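Local structure of exopolyphosphatase-related protein (Archaeoglobus fulgidus, 3LLV) at residues D56-R64 / F83-V94; A73-N84 / V97-K108. The protein is of uncertain function, comprising the Rossmann-type, probably NAD(P)-binding N-terminal domain of a longer exopolyphosphatase-related protein that may bind nucleic acid. One frame throughout, in Å; residues are numbered along the deposited sequence.

Contact 1. Residues D56-R64 / F83-V94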
loop_
_atom_site.group_PDB
_atom_site.type_symbol
_atom_site.label_atom_id
_atom_site.label_comp_id
_atom_site.label_asym_id
_atom_site.label_seq_id
_atom_site.Cartn_x
_atom_site.Cartn_y
_atom_site.Cartn_z
ATOM N N ASP A 56 -11.665 -1.794 -6.783
ATOM C CA ASP A 56 -11.149 -0.516 -7.248
ATOM C C ASP A 56 -10.797 0.315 -6.017
ATOM O O ASP A 56 -11.702 0.726 -5.302
ATOM C CB ASP A 56 -12.211 0.181 -8.095
ATOM C CG ASP A 56 -11.758 1.551 -8.617
ATOM O OD1 ASP A 56 -10.715 2.078 -8.181
ATOM O OD2 ASP A 56 -12.471 2.102 -9.485
ATOM N N PRO A 57 -9.486 0.572 -5.756
ATOM C CA PRO A 57 -9.096 1.256 -4.525
ATOM C C PRO A 57 -9.380 2.768 -4.511
ATOM O O PRO A 57 -9.002 3.473 -3.568
ATOM C CB PRO A 57 -7.591 0.955 -4.406
ATOM C CG PRO A 57 -7.133 0.841 -5.824
ATOM C CD PRO A 57 -8.305 0.184 -6.563
ATOM N N THR A 58 -10.059 3.257 -5.548
ATOM C CA THR A 58 -10.598 4.616 -5.497
ATOM C C THR A 58 -12.104 4.592 -5.166
ATOM O O THR A 58 -12.749 5.622 -5.069
ATOM C CB THR A 58 -10.292 5.422 -6.791
ATOM O OG1 THR A 58 -11.099 4.938 -7.866
ATOM C CG2 THR A 58 -8.846 5.311 -7.173
ATOM N N ASP A 59 -12.635 3.404 -4.916
ATOM C CA ASP A 59 -14.046 3.218 -4.606
ATOM C C ASP A 59 -14.264 3.387 -3.096
ATOM O O ASP A 59 -13.887 2.532 -2.321
ATOM C CB ASP A 59 -14.474 1.832 -5.164
ATOM C CG ASP A 59 -15.881 1.387 -4.757
ATOM O OD1 ASP A 59 -16.660 2.172 -4.168
ATOM O OD2 ASP A 59 -16.218 0.216 -5.067
ATOM N N GLU A 60 -14.850 4.515 -2.693
ATOM C CA GLU A 60 -15.129 4.768 -1.277
ATOM C C GLU A 60 -16.000 3.686 -0.634
ATOM O O GLU A 60 -15.833 3.372 0.547
ATOM C CB GLU A 60 -15.790 6.137 -1.093
ATOM C CG GLU A 60 -14.840 7.287 -1.315
ATOM C CD GLU A 60 -15.498 8.642 -1.123
ATOM O OE1 GLU A 60 -16.388 8.780 -0.254
ATOM O OE2 GLU A 60 -15.084 9.596 -1.818
ATOM N N SER A 61 -16.938 3.109 -1.391
ATOM C CA SER A 61 -17.782 2.056 -0.832
ATOM C C SER A 61 -16.980 0.809 -0.468
ATOM O O SER A 61 -17.360 0.080 0.456
ATOM C CB SER A 61 -18.911 1.676 -1.787
ATOM O OG SER A 61 -19.770 2.779 -2.014
ATOM N N PHE A 62 -15.884 0.557 -1.191
ATOM C CA PHE A 62 -15.004 -0.540 -0.800
ATOM C C PHE A 62 -14.464 -0.326 0.613
ATOM O O PHE A 62 -14.529 -1.227 1.462
ATOM C CB PHE A 62 -13.839 -0.727 -1.790
ATOM C CG PHE A 62 -12.843 -1.738 -1.317
ATOM C CD1 PHE A 62 -13.149 -3.111 -1.288
ATOM C CD2 PHE A 62 -11.619 -1.325 -0.852
ATOM C CE1 PHE A 62 -12.214 -4.027 -0.811
ATOM C CE2 PHE A 62 -10.691 -2.244 -0.401
ATOM C CZ PHE A 62 -10.997 -3.596 -0.366
ATOM N N TYR A 63 -13.970 0.881 0.881
ATOM C CA TYR A 63 -13.443 1.193 2.216
ATOM C C TYR A 63 -14.500 1.134 3.291
ATOM O O TYR A 63 -14.230 0.689 4.407
ATOM C CB TYR A 63 -12.695 2.536 2.237
ATOM C CG TYR A 63 -11.509 2.471 1.326
ATOM C CD1 TYR A 63 -10.488 1.523 1.537
ATOM C CD2 TYR A 63 -11.408 3.317 0.237
ATOM C CE1 TYR A 63 -9.406 1.438 0.664
ATOM C CE2 TYR A 63 -10.326 3.246 -0.627
ATOM C CZ TYR A 63 -9.336 2.305 -0.416
ATOM O OH TYR A 63 -8.298 2.240 -1.322
ATOM N N ARG A 64 -15.720 1.505 2.926
ATOM C CA ARG A 64 -16.857 1.421 3.843
ATOM C C ARG A 64 -17.274 -0.023 4.166
ATOM O O ARG A 64 -17.906 -0.260 5.212
ATOM C CB ARG A 64 -18.047 2.224 3.296
ATOM C CG ARG A 64 -17.756 3.708 3.213
ATOM C CD ARG A 64 -19.010 4.534 2.959
ATOM N NE ARG A 64 -18.675 5.957 2.878
ATOM C CZ ARG A 64 -18.460 6.764 3.908
ATOM N NH1 ARG A 64 -18.564 6.336 5.166
ATOM N NH2 ARG A 64 -18.154 8.031 3.676
ATOM N N PHE A 83 -2.632 7.861 -9.584
ATOM C CA PHE A 83 -3.550 6.860 -9.069
ATOM C C PHE A 83 -3.486 6.739 -7.557
ATOM O O PHE A 83 -4.530 6.675 -6.884
ATOM C CB PHE A 83 -3.335 5.489 -9.746
ATOM C CG PHE A 83 -4.501 4.553 -9.603
ATOM C CD1 PHE A 83 -5.782 4.940 -10.014
ATOM C CD2 PHE A 83 -4.322 3.270 -9.093
ATOM C CE1 PHE A 83 -6.856 4.073 -9.887
ATOM C CE2 PHE A 83 -5.405 2.388 -8.968
ATOM C CZ PHE A 83 -6.662 2.792 -9.362
ATOM N N ASN A 84 -2.270 6.758 -7.010
ATOM C CA ASN A 84 -2.087 6.661 -5.563
ATOM C C ASN A 84 -2.728 7.850 -4.834
ATOM O O ASN A 84 -3.249 7.694 -3.740
ATOM C CB ASN A 84 -0.589 6.574 -5.211
ATOM C CG ASN A 84 0.002 5.210 -5.509
ATOM O OD1 ASN A 84 -0.670 4.311 -6.027
ATOM N ND2 ASN A 84 1.285 5.058 -5.202
ATOM N N LEU A 85 -2.712 9.029 -5.457
ATOM C CA LEU A 85 -3.284 10.210 -4.821
ATOM C C LEU A 85 -4.802 10.040 -4.774
ATOM O O LEU A 85 -5.447 10.332 -3.753
ATOM C CB LEU A 85 -2.857 11.495 -5.563
ATOM C CG LEU A 85 -3.277 12.802 -4.918
ATOM C CD1 LEU A 85 -2.576 12.977 -3.549
ATOM C CD2 LEU A 85 -2.897 13.963 -5.815
ATOM N N LYS A 86 -5.366 9.525 -5.871
ATOM C CA LYS A 86 -6.797 9.244 -5.923
ATOM C C LYS A 86 -7.193 8.211 -4.877
ATOM O O LYS A 86 -8.249 8.354 -4.219
ATOM C CB LYS A 86 -7.191 8.787 -7.318
ATOM C CG LYS A 86 -7.303 9.917 -8.311
ATOM C CD LYS A 86 -7.616 9.354 -9.691
ATOM C CE LYS A 86 -8.249 10.397 -10.596
ATOM N NZ LYS A 86 -7.383 11.596 -10.765
ATOM N N ILE A 87 -6.343 7.199 -4.698
ATOM C CA ILE A 87 -6.611 6.158 -3.709
ATOM C C ILE A 87 -6.599 6.751 -2.308
ATOM O O ILE A 87 -7.517 6.521 -1.497
ATOM C CB ILE A 87 -5.560 5.028 -3.793
ATOM C CG1 ILE A 87 -5.724 4.238 -5.111
ATOM C CG2 ILE A 87 -5.616 4.158 -2.556
ATOM C CD1 ILE A 87 -4.536 3.358 -5.410
ATOM N N LEU A 88 -5.583 7.567 -2.040
ATOM C CA LEU A 88 -5.416 8.172 -0.717
ATOM C C LEU A 88 -6.619 9.087 -0.409
ATOM O O LEU A 88 -7.109 9.096 0.712
ATOM C CB LEU A 88 -4.115 8.986 -0.681
ATOM C CG LEU A 88 -3.858 9.869 0.558
ATOM C CD1 LEU A 88 -3.827 9.003 1.829
ATOM C CD2 LEU A 88 -2.542 10.656 0.398
ATOM N N LYS A 89 -7.078 9.852 -1.400
ATOM C CA LYS A 89 -8.209 10.755 -1.176
ATOM C C LYS A 89 -9.504 9.979 -0.919
ATOM O O LYS A 89 -10.294 10.392 -0.068
ATOM C CB LYS A 89 -8.364 11.693 -2.370
ATOM C CG LYS A 89 -7.279 12.797 -2.362
ATOM C CD LYS A 89 -7.349 13.706 -3.599
ATOM C CE LYS A 89 -6.216 14.715 -3.572
ATOM N NZ LYS A 89 -6.146 15.554 -4.800
ATOM N N ALA A 90 -9.716 8.885 -1.662
ATOM C CA ALA A 90 -10.876 7.994 -1.443
ATOM C C ALA A 90 -10.851 7.425 -0.021
ATOM O O ALA A 90 -11.859 7.468 0.715
ATOM C CB ALA A 90 -10.914 6.838 -2.490
ATOM N N LEU A 91 -9.689 6.899 0.360
ATOM C CA LEU A 91 -9.485 6.369 1.689
ATOM C C LEU A 91 -9.808 7.416 2.736
ATOM O O LEU A 91 -10.591 7.154 3.644
ATOM C CB LEU A 91 -8.035 5.862 1.857
ATOM C CG LEU A 91 -7.736 5.272 3.235
ATOM C CD1 LEU A 91 -8.607 4.038 3.555
ATOM C CD2 LEU A 91 -6.233 4.927 3.369
ATOM N N ARG A 92 -9.216 8.598 2.594
ATOM C CA ARG A 92 -9.380 9.672 3.576
ATOM C C ARG A 92 -10.806 10.241 3.704
ATOM O O ARG A 92 -11.179 10.808 4.764
ATOM C CB ARG A 92 -8.330 10.753 3.316
ATOM C CG ARG A 92 -6.968 10.341 3.808
ATOM C CD ARG A 92 -6.853 10.557 5.333
ATOM N NE ARG A 92 -5.590 9.995 5.828
ATOM C CZ ARG A 92 -5.416 8.740 6.226
ATOM N NH1 ARG A 92 -6.406 7.859 6.207
ATOM N NH2 ARG A 92 -4.215 8.326 6.583
ATOM N N SER A 93 -11.586 10.095 2.634
ATOM C CA SER A 93 -12.989 10.505 2.653
ATOM C C SER A 93 -13.806 9.599 3.580
ATOM O O SER A 93 -14.881 9.986 4.032
ATOM C CB SER A 93 -13.580 10.494 1.248
ATOM O OG SER A 93 -13.903 9.169 0.862
ATOM N N VAL A 94 -13.276 8.404 3.863
ATOM C CA VAL A 94 -13.921 7.390 4.720
ATOM C C VAL A 94 -13.280 7.245 6.109
ATOM O O VAL A 94 -14.005 7.072 7.098
ATOM C CB VAL A 94 -13.924 5.991 4.024
ATOM C CG1 VAL A 94 -14.550 4.909 4.918
ATOM C CG2 VAL A 94 -14.676 6.063 2.676
#
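Tyr-63 enters the surface of helix 83-94 as a knob in the hole formed by Ile-87, Ala-90, Leu-91 and Val-94. Leu-91 CD1 lies over one face of its ring, 4.0 Å from the centroid of Tyr-63 and 19° off the normal, a CH-pi contact. Phe-62 CD2 lies over the opposite face, toward its rim, and Ala-90 CB sits at the ring edge. Before helix 60-64, Pro-57 crosses Ile-87, Pro-57 CG lying 3.6 Å from Ile-87 CD1. Thr-58 CG2 meets Phe-83 CE1 at 3.6 Å, the two side chains roughly perpendicular. At the other end Val-94 CG2 lies over one face of the Arg-64 guanidinium.

No hydrogen bond joins the segments; polar bonds hold each in shape. Tyr-63 OH donates to Pro-57 O (2.7 Å) in the carbonyl plane, on a lone pair, tying the ring to the turn before its helix. The bond from Thr-58 N to Asp-56 OD1 (3.0 Å) makes an Asx turn; Thr-58 OG1 adds a second donor (2.9 Å) from the same face of the carboxylate. Chi1 of 73° sets OG1 between the backbone N and carbonyl carbon and CG2 beside the N, facing Phe-83. Ile-12 of strand 9-12 touches Pro-57, Tyr-63 and Ile-87. The two short helix axes approach to 8.7 Å at -48°: helices packed on one face of the parallel sheet of a Rossmann fold.

Contact 2. Residues A73-N84 / V97-K108. With PO4 (phosphate ion), chain B.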
loop_
_atom_site.group_PDB
_atom_site.type_symbol
_atom_site.label_atom_id
_atom_site.label_comp_id
_atom_site.label_asym_id
_atom_site.label_seq_id
_atom_site.Cartn_x
_atom_site.Cartn_y
_atom_site.Cartn_z
ATOM N N ALA A 73 -1.994 -0.263 9.545
ATOM C CA ALA A 73 -1.684 0.618 8.438
ATOM C C ALA A 73 -2.247 0.112 7.125
ATOM O O ALA A 73 -2.371 -1.108 6.899
ATOM C CB ALA A 73 -0.146 0.866 8.321
ATOM N N VAL A 74 -2.595 1.073 6.262
ATOM C CA VAL A 74 -2.914 0.812 4.886
ATOM C C VAL A 74 -1.676 1.206 4.090
ATOM O O VAL A 74 -1.177 2.321 4.240
ATOM C CB VAL A 74 -4.134 1.642 4.441
ATOM C CG1 VAL A 74 -4.358 1.528 2.911
ATOM C CG2 VAL A 74 -5.383 1.209 5.218
ATOM N N LEU A 75 -1.202 0.293 3.244
ATOM C CA LEU A 75 0.029 0.512 2.482
ATOM C C LEU A 75 -0.356 0.714 1.014
ATOM O O LEU A 75 -0.917 -0.173 0.379
ATOM C CB LEU A 75 0.996 -0.661 2.657
ATOM C CG LEU A 75 1.257 -1.130 4.081
ATOM C CD1 LEU A 75 2.327 -2.206 4.021
ATOM C CD2 LEU A 75 1.688 0.016 5.005
ATOM N N ILE A 76 -0.101 1.915 0.502
ATOM C CA ILE A 76 -0.469 2.230 -0.880
ATOM C C ILE A 76 0.835 2.094 -1.661
ATOM O O ILE A 76 1.724 2.961 -1.558
ATOM C CB ILE A 76 -1.100 3.643 -0.985
ATOM C CG1 ILE A 76 -2.408 3.705 -0.171
ATOM C CG2 ILE A 76 -1.373 3.996 -2.477
ATOM C CD1 ILE A 76 -2.960 5.106 0.034
ATOM N N THR A 77 0.953 1.003 -2.435
ATOM C CA THR A 77 2.267 0.572 -2.959
ATOM C C THR A 77 2.421 0.617 -4.475
ATOM O O THR A 77 3.481 0.259 -4.988
ATOM C CB THR A 77 2.619 -0.879 -2.501
ATOM O OG1 THR A 77 1.797 -1.793 -3.228
ATOM C CG2 THR A 77 2.378 -1.059 -1.055
ATOM N N GLY A 78 1.378 1.025 -5.202
ATOM C CA GLY A 78 1.431 1.063 -6.665
ATOM C C GLY A 78 2.416 2.091 -7.186
ATOM O O GLY A 78 2.817 3.013 -6.470
ATOM N N SER A 79 2.776 1.957 -8.457
ATOM C CA SER A 79 3.860 2.780 -8.988
ATOM C C SER A 79 3.347 3.985 -9.797
ATOM O O SER A 79 4.131 4.664 -10.478
ATOM C CB SER A 79 4.781 1.891 -9.823
ATOM O OG SER A 79 4.086 1.451 -10.967
ATOM N N ASP A 80 2.051 4.275 -9.706
ATOM C CA ASP A 80 1.442 5.402 -10.440
ATOM C C ASP A 80 1.034 6.491 -9.439
ATOM O O ASP A 80 0.058 6.309 -8.707
ATOM C CB ASP A 80 0.216 4.839 -11.184
ATOM C CG ASP A 80 -0.530 5.873 -12.033
ATOM O OD1 ASP A 80 -0.572 7.073 -11.708
ATOM O OD2 ASP A 80 -1.135 5.441 -13.038
ATOM N N ASP A 81 1.799 7.592 -9.372
ATOM C CA ASP A 81 1.522 8.694 -8.429
ATOM C C ASP A 81 0.096 9.212 -8.526
ATOM O O ASP A 81 -0.577 9.385 -7.508
ATOM C CB ASP A 81 2.499 9.865 -8.622
ATOM C CG ASP A 81 3.896 9.562 -8.113
ATOM O OD1 ASP A 81 4.069 8.528 -7.431
ATOM O OD2 ASP A 81 4.842 10.363 -8.385
ATOM N N GLU A 82 -0.382 9.464 -9.736
ATOM C CA GLU A 82 -1.706 10.083 -9.854
ATOM C C GLU A 82 -2.790 9.153 -9.319
ATOM O O GLU A 82 -3.702 9.601 -8.616
ATOM C CB GLU A 82 -1.977 10.565 -11.276
ATOM C CG GLU A 82 -1.133 11.824 -11.646
ATOM C CD GLU A 82 -1.194 12.938 -10.578
ATOM O OE1 GLU A 82 -2.318 13.330 -10.163
ATOM O OE2 GLU A 82 -0.112 13.432 -10.162
ATOM N N PHE A 83 -2.632 7.861 -9.584
ATOM C CA PHE A 83 -3.550 6.860 -9.069
ATOM C C PHE A 83 -3.486 6.739 -7.557
ATOM O O PHE A 83 -4.530 6.675 -6.884
ATOM C CB PHE A 83 -3.335 5.489 -9.746
ATOM C CG PHE A 83 -4.501 4.553 -9.603
ATOM C CD1 PHE A 83 -5.782 4.940 -10.014
ATOM C CD2 PHE A 83 -4.322 3.270 -9.093
ATOM C CE1 PHE A 83 -6.856 4.073 -9.887
ATOM C CE2 PHE A 83 -5.405 2.388 -8.968
ATOM C CZ PHE A 83 -6.662 2.792 -9.362
ATOM N N ASN A 84 -2.270 6.758 -7.010
ATOM C CA ASN A 84 -2.087 6.661 -5.563
ATOM C C ASN A 84 -2.728 7.850 -4.834
ATOM O O ASN A 84 -3.249 7.694 -3.740
ATOM C CB ASN A 84 -0.589 6.574 -5.211
ATOM C CG ASN A 84 0.002 5.210 -5.509
ATOM O OD1 ASN A 84 -0.670 4.311 -6.027
ATOM N ND2 ASN A 84 1.285 5.058 -5.202
ATOM N N VAL A 97 -7.518 6.035 9.022
ATOM C CA VAL A 97 -6.603 4.926 9.254
ATOM C C VAL A 97 -5.182 5.262 8.764
ATOM O O VAL A 97 -5.004 5.839 7.681
ATOM C CB VAL A 97 -7.124 3.601 8.634
ATOM C CG1 VAL A 97 -7.353 3.747 7.100
ATOM C CG2 VAL A 97 -6.156 2.448 8.974
ATOM N N TYR A 98 -4.174 4.938 9.564
ATOM C CA TYR A 98 -2.799 5.283 9.210
ATOM C C TYR A 98 -2.428 4.748 7.815
ATOM O O TYR A 98 -2.704 3.576 7.509
ATOM C CB TYR A 98 -1.904 4.665 10.260
ATOM C CG TYR A 98 -0.501 5.189 10.288
ATOM C CD1 TYR A 98 -0.159 6.250 11.115
ATOM C CD2 TYR A 98 0.498 4.603 9.508
ATOM C CE1 TYR A 98 1.131 6.728 11.165
ATOM C CE2 TYR A 98 1.821 5.068 9.576
ATOM C CZ TYR A 98 2.112 6.136 10.400
ATOM O OH TYR A 98 3.416 6.622 10.468
ATOM N N ALA A 99 -1.859 5.616 6.970
ATOM C CA ALA A 99 -1.520 5.239 5.587
ATOM C C ALA A 99 -0.087 5.596 5.258
ATOM O O ALA A 99 0.399 6.688 5.615
ATOM C CB ALA A 99 -2.464 5.897 4.585
ATOM N N ILE A 100 0.603 4.658 4.604
ATOM C CA ILE A 100 1.970 4.917 4.141
ATOM C C ILE A 100 1.888 4.781 2.642
ATOM O O ILE A 100 1.383 3.784 2.135
ATOM C CB ILE A 100 2.965 3.898 4.684
ATOM C CG1 ILE A 100 2.929 3.870 6.226
ATOM C CG2 ILE A 100 4.380 4.209 4.130
ATOM C CD1 ILE A 100 3.844 2.807 6.828
ATOM N N VAL A 101 2.368 5.799 1.929
ATOM C CA VAL A 101 2.112 5.869 0.500
ATOM C C VAL A 101 3.402 5.994 -0.277
ATOM O O VAL A 101 4.243 6.809 0.070
ATOM C CB VAL A 101 1.210 7.079 0.192
ATOM C CG1 VAL A 101 0.724 7.024 -1.250
ATOM C CG2 VAL A 101 0.041 7.114 1.179
ATOM N N ARG A 102 3.534 5.158 -1.306
ATOM C CA ARG A 102 4.636 5.242 -2.277
ATOM C C ARG A 102 4.464 6.399 -3.282
ATOM O O ARG A 102 3.402 6.568 -3.891
ATOM C CB ARG A 102 4.728 3.896 -3.008
ATOM C CG ARG A 102 5.809 3.868 -4.071
ATOM C CD ARG A 102 5.652 2.570 -4.860
ATOM N NE ARG A 102 6.591 2.494 -5.951
ATOM C CZ ARG A 102 6.947 1.362 -6.541
ATOM N NH1 ARG A 102 6.418 0.198 -6.123
ATOM N NH2 ARG A 102 7.820 1.398 -7.548
ATOM N N VAL A 103 5.506 7.219 -3.417
ATOM C CA VAL A 103 5.489 8.364 -4.328
ATOM C C VAL A 103 6.759 8.296 -5.159
ATOM O O VAL A 103 7.843 8.122 -4.626
ATOM C CB VAL A 103 5.383 9.666 -3.524
ATOM C CG1 VAL A 103 5.527 10.931 -4.419
ATOM C CG2 VAL A 103 4.062 9.704 -2.768
ATOM N N SER A 104 6.618 8.412 -6.480
ATOM C CA SER A 104 7.776 8.344 -7.369
ATOM C C SER A 104 8.433 9.709 -7.606
ATOM O O SER A 104 9.654 9.793 -7.794
ATOM C CB SER A 104 7.417 7.632 -8.691
ATOM O OG SER A 104 6.777 8.481 -9.632
ATOM N N SER A 105 7.644 10.772 -7.597
ATOM C CA SER A 105 8.108 12.114 -7.948
ATOM C C SER A 105 8.352 12.926 -6.672
ATOM O O SER A 105 7.388 13.239 -5.973
ATOM C CB SER A 105 7.015 12.778 -8.787
ATOM O OG SER A 105 7.429 14.015 -9.321
ATOM N N PRO A 106 9.629 13.284 -6.363
ATOM C CA PRO A 106 9.827 14.086 -5.154
ATOM C C PRO A 106 9.006 15.376 -5.092
ATOM O O PRO A 106 8.616 15.779 -4.007
ATOM C CB PRO A 106 11.322 14.432 -5.189
ATOM C CG PRO A 106 11.955 13.341 -5.946
ATOM C CD PRO A 106 10.907 12.729 -6.864
ATOM N N LYS A 107 8.763 16.038 -6.222
ATOM C CA LYS A 107 7.966 17.269 -6.201
ATOM C C LYS A 107 6.547 17.063 -5.649
ATOM O O LYS A 107 5.904 18.019 -5.201
ATOM C CB LYS A 107 7.909 17.926 -7.591
ATOM C CG LYS A 107 7.039 17.150 -8.595
ATOM C CD LYS A 107 7.132 17.810 -9.975
ATOM C CE LYS A 107 6.347 17.043 -11.028
ATOM N NZ LYS A 107 6.127 17.876 -12.238
ATOM N N LYS A 108 6.085 15.816 -5.674
ATOM C CA LYS A 108 4.717 15.471 -5.265
ATOM C C LYS A 108 4.576 15.106 -3.800
ATOM O O LYS A 108 3.461 14.894 -3.335
ATOM C CB LYS A 108 4.147 14.356 -6.170
ATOM C CG LYS A 108 4.055 14.787 -7.643
ATOM C CD LYS A 108 3.368 13.762 -8.523
ATOM C CE LYS A 108 3.347 14.291 -9.976
ATOM N NZ LYS A 108 2.647 13.410 -10.949
HETATM P P PO4 B . 7.168 -2.197 -8.507
HETATM O O1 PO4 B . 6.744 -2.247 -7.071
HETATM O O2 PO4 B . 7.393 -0.794 -9.013
HETATM O O3 PO4 B . 8.423 -3.004 -8.716
HETATM O O4 PO4 B . 6.055 -2.790 -9.337
HETATM O O HOH W 1 4.231 7.747 -10.989
HETATM O O HOH W 2 4.437 11.317 -10.956
#
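Arg-102 reaches from strand 99-103 past the loop after strand 73-76, its CG anti to the backbone N (chi1 178°). Ser-79 CB lies over one guanidinium face. NH1 of Arg-102 donates to Thr-77 O (3.1 Å), tilted 28° out of the guanidinium plane, and to phosphate O1 (2.6 Å), in plane at the edge; NH2 bonds phosphate O2.

Asp-81 turns its carboxylate onto the opposing loop: OD1 of Asp-81 accepts from Ser-104 N (2.7 Å) and OD2 from Ser-105 N (2.9 Å), each on a syn lone pair. The Lys-108 side chain crosses that of Glu-82 at about a right angle, and NZ salt-bridges OE2 of Glu-82 (2.9 Å) on its anti lone pair. Asn-84 links strand 99-103 to the loop after 73-76, ND2 donating to Arg-102 O (2.9 Å) in the amide plane and to Gly-78 O.

On one sheet face Leu-75 and Ile-100 lie side by side, pointing the same way; on the other Ile-76 and Val-101 do likewise. Four backbone bonds (Val-74 N to Tyr-98 O, Ile-100 N to Val-74 O, Ile-76 N to Ile-100 O, Arg-102 N to Ile-76 O) join strands 73-76 and 99-103, axes 9° apart: the parallel pair of a beta-alpha-beta unit.

In the fold
Helix 81-94 is common to both contacts, whose centres lie 12 Å apart. Contact 2 joins its first turn and the strand before it to strand 99-103 and the loop after it, whereas contact 1 sets the helix against 56-64. The segments share Phe-83, which touches 56-64 in contact 1, and Asn-84, which bonds to strand 99-103 in contact 2. The interfaces meet directly: Ile-87 CG2 is 3.8 Å from Ile-76 CD1, and Arg-92 NH2 probably hydrogen-bonds Val-97 O at 2.8 Å. The phosphate of contact 2, probably from the crystallisation liquor, is also bound by Ala-17 N of helix 16-27; an anion there is consistent with the nucleotide-binding end of a Rossmann sheet.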